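TRNA uridine(34) acetyltransferase (Methanocaldococcus infernus, PDB 6IA8) catalyses formation of 5-(carboxymethyl)uridine at wobble position 34 of tRNAs from acetyl-CoA in a radical S-adenosyl-L-methionine reaction. Local coordinates at residues K157-E165 against A174-C185. Residues are numbered along the deposited sequence; the frame is centred on the assembly and turned at random.
With SO4 (sulfate ion), chain H; SO4 (sulfate ion), chain F.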
# COMPACT_ATOMS: atom_id res chain seq x y z
N LYS A 157 6.21 -8.07 -17.84
CA LYS A 157 5.91 -9.28 -18.59
C LYS A 157 6.67 -10.47 -18.03
O LYS A 157 6.10 -11.55 -17.82
CB LYS A 157 6.26 -9.08 -20.07
CG LYS A 157 6.09 -10.32 -20.90
CD LYS A 157 6.57 -10.07 -22.37
CE LYS A 157 6.70 -11.35 -23.12
NZ LYS A 157 7.73 -12.26 -22.55
N ARG A 158 7.96 -10.29 -17.78
CA ARG A 158 8.80 -11.40 -17.34
C ARG A 158 8.49 -11.82 -15.91
O ARG A 158 8.64 -13.00 -15.56
CB ARG A 158 10.28 -11.02 -17.48
CG ARG A 158 10.76 -10.85 -18.92
CD ARG A 158 10.63 -12.18 -19.69
NE ARG A 158 11.61 -13.16 -19.21
CZ ARG A 158 11.51 -14.48 -19.37
NH1 ARG A 158 10.45 -14.99 -19.97
NH2 ARG A 158 12.46 -15.27 -18.91
N CYS A 159 8.12 -10.87 -15.05
CA CYS A 159 7.65 -11.26 -13.73
C CYS A 159 6.41 -12.14 -13.83
O CYS A 159 6.27 -13.14 -13.11
CB CYS A 159 7.36 -10.02 -12.89
SG CYS A 159 8.81 -9.00 -12.49
N LEU A 160 5.47 -11.75 -14.69
CA LEU A 160 4.28 -12.55 -14.89
C LEU A 160 4.61 -13.89 -15.54
O LEU A 160 3.96 -14.90 -15.24
CB LEU A 160 3.26 -11.79 -15.74
CG LEU A 160 2.71 -10.53 -15.10
CD1 LEU A 160 1.86 -9.77 -16.09
CD2 LEU A 160 1.92 -10.89 -13.86
N ASP A 161 5.59 -13.91 -16.46
CA ASP A 161 6.04 -15.17 -17.05
C ASP A 161 6.47 -16.14 -15.95
O ASP A 161 6.18 -17.33 -16.03
CB ASP A 161 7.19 -14.95 -18.04
CG ASP A 161 6.75 -14.27 -19.33
OD1 ASP A 161 5.54 -14.25 -19.64
OD2 ASP A 161 7.63 -13.76 -20.05
N ALA A 162 7.22 -15.64 -14.96
CA ALA A 162 7.67 -16.49 -13.86
C ALA A 162 6.51 -17.00 -13.05
O ALA A 162 6.50 -18.16 -12.63
CB ALA A 162 8.63 -15.74 -12.95
N MET A 163 5.50 -16.16 -12.83
CA MET A 163 4.32 -16.61 -12.11
C MET A 163 3.54 -17.61 -12.94
O MET A 163 3.00 -18.58 -12.39
CB MET A 163 3.41 -15.44 -11.73
CG MET A 163 4.08 -14.39 -10.85
SD MET A 163 2.90 -13.07 -10.51
CE MET A 163 4.01 -11.66 -10.46
N ASN A 164 3.41 -17.34 -14.25
CA ASN A 164 2.65 -18.22 -15.14
C ASN A 164 3.37 -19.53 -15.41
O ASN A 164 2.73 -20.52 -15.79
CB ASN A 164 2.37 -17.54 -16.49
CG ASN A 164 1.54 -16.26 -16.35
OD1 ASN A 164 0.83 -16.07 -15.37
ND2 ASN A 164 1.63 -15.39 -17.35
N GLU A 165 4.69 -19.55 -15.24
CA GLU A 165 5.51 -20.71 -15.57
C GLU A 165 5.42 -21.05 -17.05
O GLU A 165 5.39 -22.23 -17.45
CB GLU A 165 5.14 -21.92 -14.71
CG GLU A 165 5.46 -21.74 -13.23
CD GLU A 165 4.84 -22.83 -12.37
OE1 GLU A 165 4.43 -22.54 -11.23
OE2 GLU A 165 4.75 -23.98 -12.84
N ALA A 174 0.79 -12.21 -21.29
CA ALA A 174 1.17 -12.65 -19.95
C ALA A 174 0.11 -12.27 -18.93
O ALA A 174 -0.18 -13.02 -17.98
CB ALA A 174 2.52 -12.05 -19.58
N GLN A 175 -0.47 -11.07 -19.07
CA GLN A 175 -1.52 -10.66 -18.15
C GLN A 175 -2.74 -11.57 -18.29
O GLN A 175 -3.30 -12.03 -17.29
CB GLN A 175 -1.90 -9.20 -18.42
CG GLN A 175 -0.82 -8.23 -18.01
CD GLN A 175 -1.06 -6.81 -18.50
OE1 GLN A 175 -1.67 -6.63 -19.54
NE2 GLN A 175 -0.56 -5.80 -17.77
N LYS A 176 -3.13 -11.87 -19.53
CA LYS A 176 -4.30 -12.71 -19.76
C LYS A 176 -4.08 -14.09 -19.20
O LYS A 176 -4.95 -14.66 -18.52
CB LYS A 176 -4.62 -12.77 -21.25
CG LYS A 176 -5.85 -13.56 -21.61
N ILE A 177 -2.90 -14.66 -19.46
CA ILE A 177 -2.57 -15.98 -18.92
C ILE A 177 -2.64 -15.96 -17.40
O ILE A 177 -3.14 -16.90 -16.77
CB ILE A 177 -1.19 -16.43 -19.41
CG1 ILE A 177 -1.21 -16.66 -20.92
CG2 ILE A 177 -0.74 -17.67 -18.62
CD1 ILE A 177 0.18 -16.84 -21.54
N ASN A 178 -2.11 -14.90 -16.78
CA ASN A 178 -2.02 -14.85 -15.32
C ASN A 178 -3.40 -14.82 -14.66
O ASN A 178 -3.52 -15.20 -13.49
CB ASN A 178 -1.20 -13.64 -14.88
CG ASN A 178 -0.90 -13.65 -13.41
OD1 ASN A 178 -1.49 -12.91 -12.65
ND2 ASN A 178 -0.00 -14.50 -13.01
N GLU A 179 -4.44 -14.40 -15.37
CA GLU A 179 -5.77 -14.31 -14.77
C GLU A 179 -6.23 -15.64 -14.21
O GLU A 179 -7.06 -15.65 -13.29
CB GLU A 179 -6.80 -13.79 -15.78
CG GLU A 179 -6.54 -12.37 -16.24
CD GLU A 179 -7.58 -11.84 -17.17
OE1 GLU A 179 -8.60 -12.51 -17.30
OE2 GLU A 179 -7.38 -10.75 -17.75
N THR A 180 -5.73 -16.76 -14.75
CA THR A 180 -6.11 -18.10 -14.30
C THR A 180 -4.91 -18.98 -13.97
O THR A 180 -5.03 -20.21 -13.93
CB THR A 180 -6.98 -18.79 -15.35
OG1 THR A 180 -6.25 -18.87 -16.58
CG2 THR A 180 -8.26 -18.04 -15.62
N ALA A 181 -3.76 -18.37 -13.69
CA ALA A 181 -2.55 -19.13 -13.43
C ALA A 181 -2.54 -19.72 -12.01
O ALA A 181 -3.40 -19.41 -11.18
CB ALA A 181 -1.31 -18.24 -13.63
N LYS A 182 -1.54 -20.56 -11.75
CA LYS A 182 -1.37 -21.11 -10.41
C LYS A 182 -0.86 -20.05 -9.43
O LYS A 182 -1.18 -20.11 -8.24
CB LYS A 182 -0.42 -22.30 -10.44
CG LYS A 182 -1.01 -23.55 -11.07
CD LYS A 182 -0.05 -24.75 -10.94
N HIS A 183 -0.10 -19.08 -9.90
CA HIS A 183 0.43 -17.99 -9.07
C HIS A 183 -0.16 -16.70 -9.63
O HIS A 183 0.33 -16.15 -10.61
CB HIS A 183 1.95 -17.96 -9.08
CG HIS A 183 2.58 -19.28 -8.75
ND1 HIS A 183 2.67 -19.75 -7.45
CD2 HIS A 183 3.16 -20.22 -9.53
CE1 HIS A 183 3.29 -20.92 -7.45
NE2 HIS A 183 3.60 -21.22 -8.70
N ARG A 184 -1.25 -16.24 -9.04
CA ARG A 184 -1.96 -15.08 -9.58
C ARG A 184 -1.42 -13.78 -8.99
O ARG A 184 -1.22 -13.68 -7.78
CB ARG A 184 -3.45 -15.18 -9.28
CG ARG A 184 -4.10 -16.40 -9.88
CD ARG A 184 -5.57 -16.16 -10.06
NE ARG A 184 -6.31 -17.36 -10.43
CZ ARG A 184 -7.61 -17.38 -10.69
NH1 ARG A 184 -8.32 -16.25 -10.66
NH2 ARG A 184 -8.20 -18.52 -11.00
N CYS A 185 -1.18 -12.80 -9.87
CA CYS A 185 -0.78 -11.46 -9.44
C CYS A 185 -2.04 -10.71 -9.00
O CYS A 185 -2.78 -10.17 -9.83
CB CYS A 185 -0.06 -10.73 -10.56
SG CYS A 185 0.49 -9.04 -10.00
S SO4 H . 4.73 -24.77 -8.86
O1 SO4 H . 3.55 -24.53 -9.70
O2 SO4 H . 4.34 -25.54 -7.69
O3 SO4 H . 5.73 -25.51 -9.62
O4 SO4 H . 5.31 -23.49 -8.43
S SO4 F . 11.64 -12.46 -23.69
O1 SO4 F . 10.51 -11.57 -23.97
O2 SO4 F . 11.20 -13.51 -22.77
O3 SO4 F . 12.11 -13.06 -24.93
O4 SO4 F . 12.74 -11.72 -23.06
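Asn164 and Asn178 meet at about a right angle, their amide planes 38° apart. Asn178 ND2 donates to Asn164 OD1 over 3.0 Å, approaching from 23° off the carbonyl plane, while Asn164 ND2 reaches back to a lone pair of Ala174 O, a backbone oxygen already taken by Asn178 N. Ile177 CG2 lies 3.5 Å from Asn164 CG. With CG anti to the backbone N (chi1 -172°), the Asn178 amide turns toward the following loop, where ND2 also donates to His183 O and Asn178 OD1 accepts from Cys185 N at 2.8 Å. Replacing Asn178 by alanine would remove all three bonds and would probably leave Asn164 OD1, His183 O and Cys185 N without these partners, with the loop into the strand less firmly held. Beside these amides, Ala174 sits as a knob among Lys157, Leu160, Asp161 and Asn164, and Leu160 CD2 and Met163 SD converge on Cys185 CB, Met163 SD at 3.8 Å from Cys185 CB. Past the helix end, His183 NE2 bonds weakly to Glu165 OE1 and also donates to a sulfate, while ND1 bonds to Thr132 O. Helices 149-164 and 171-178 pack side by side where the chain enters strand 184-192 of the radical SAM parallel sheet, Met163 reaching neighbouring strand 134-140.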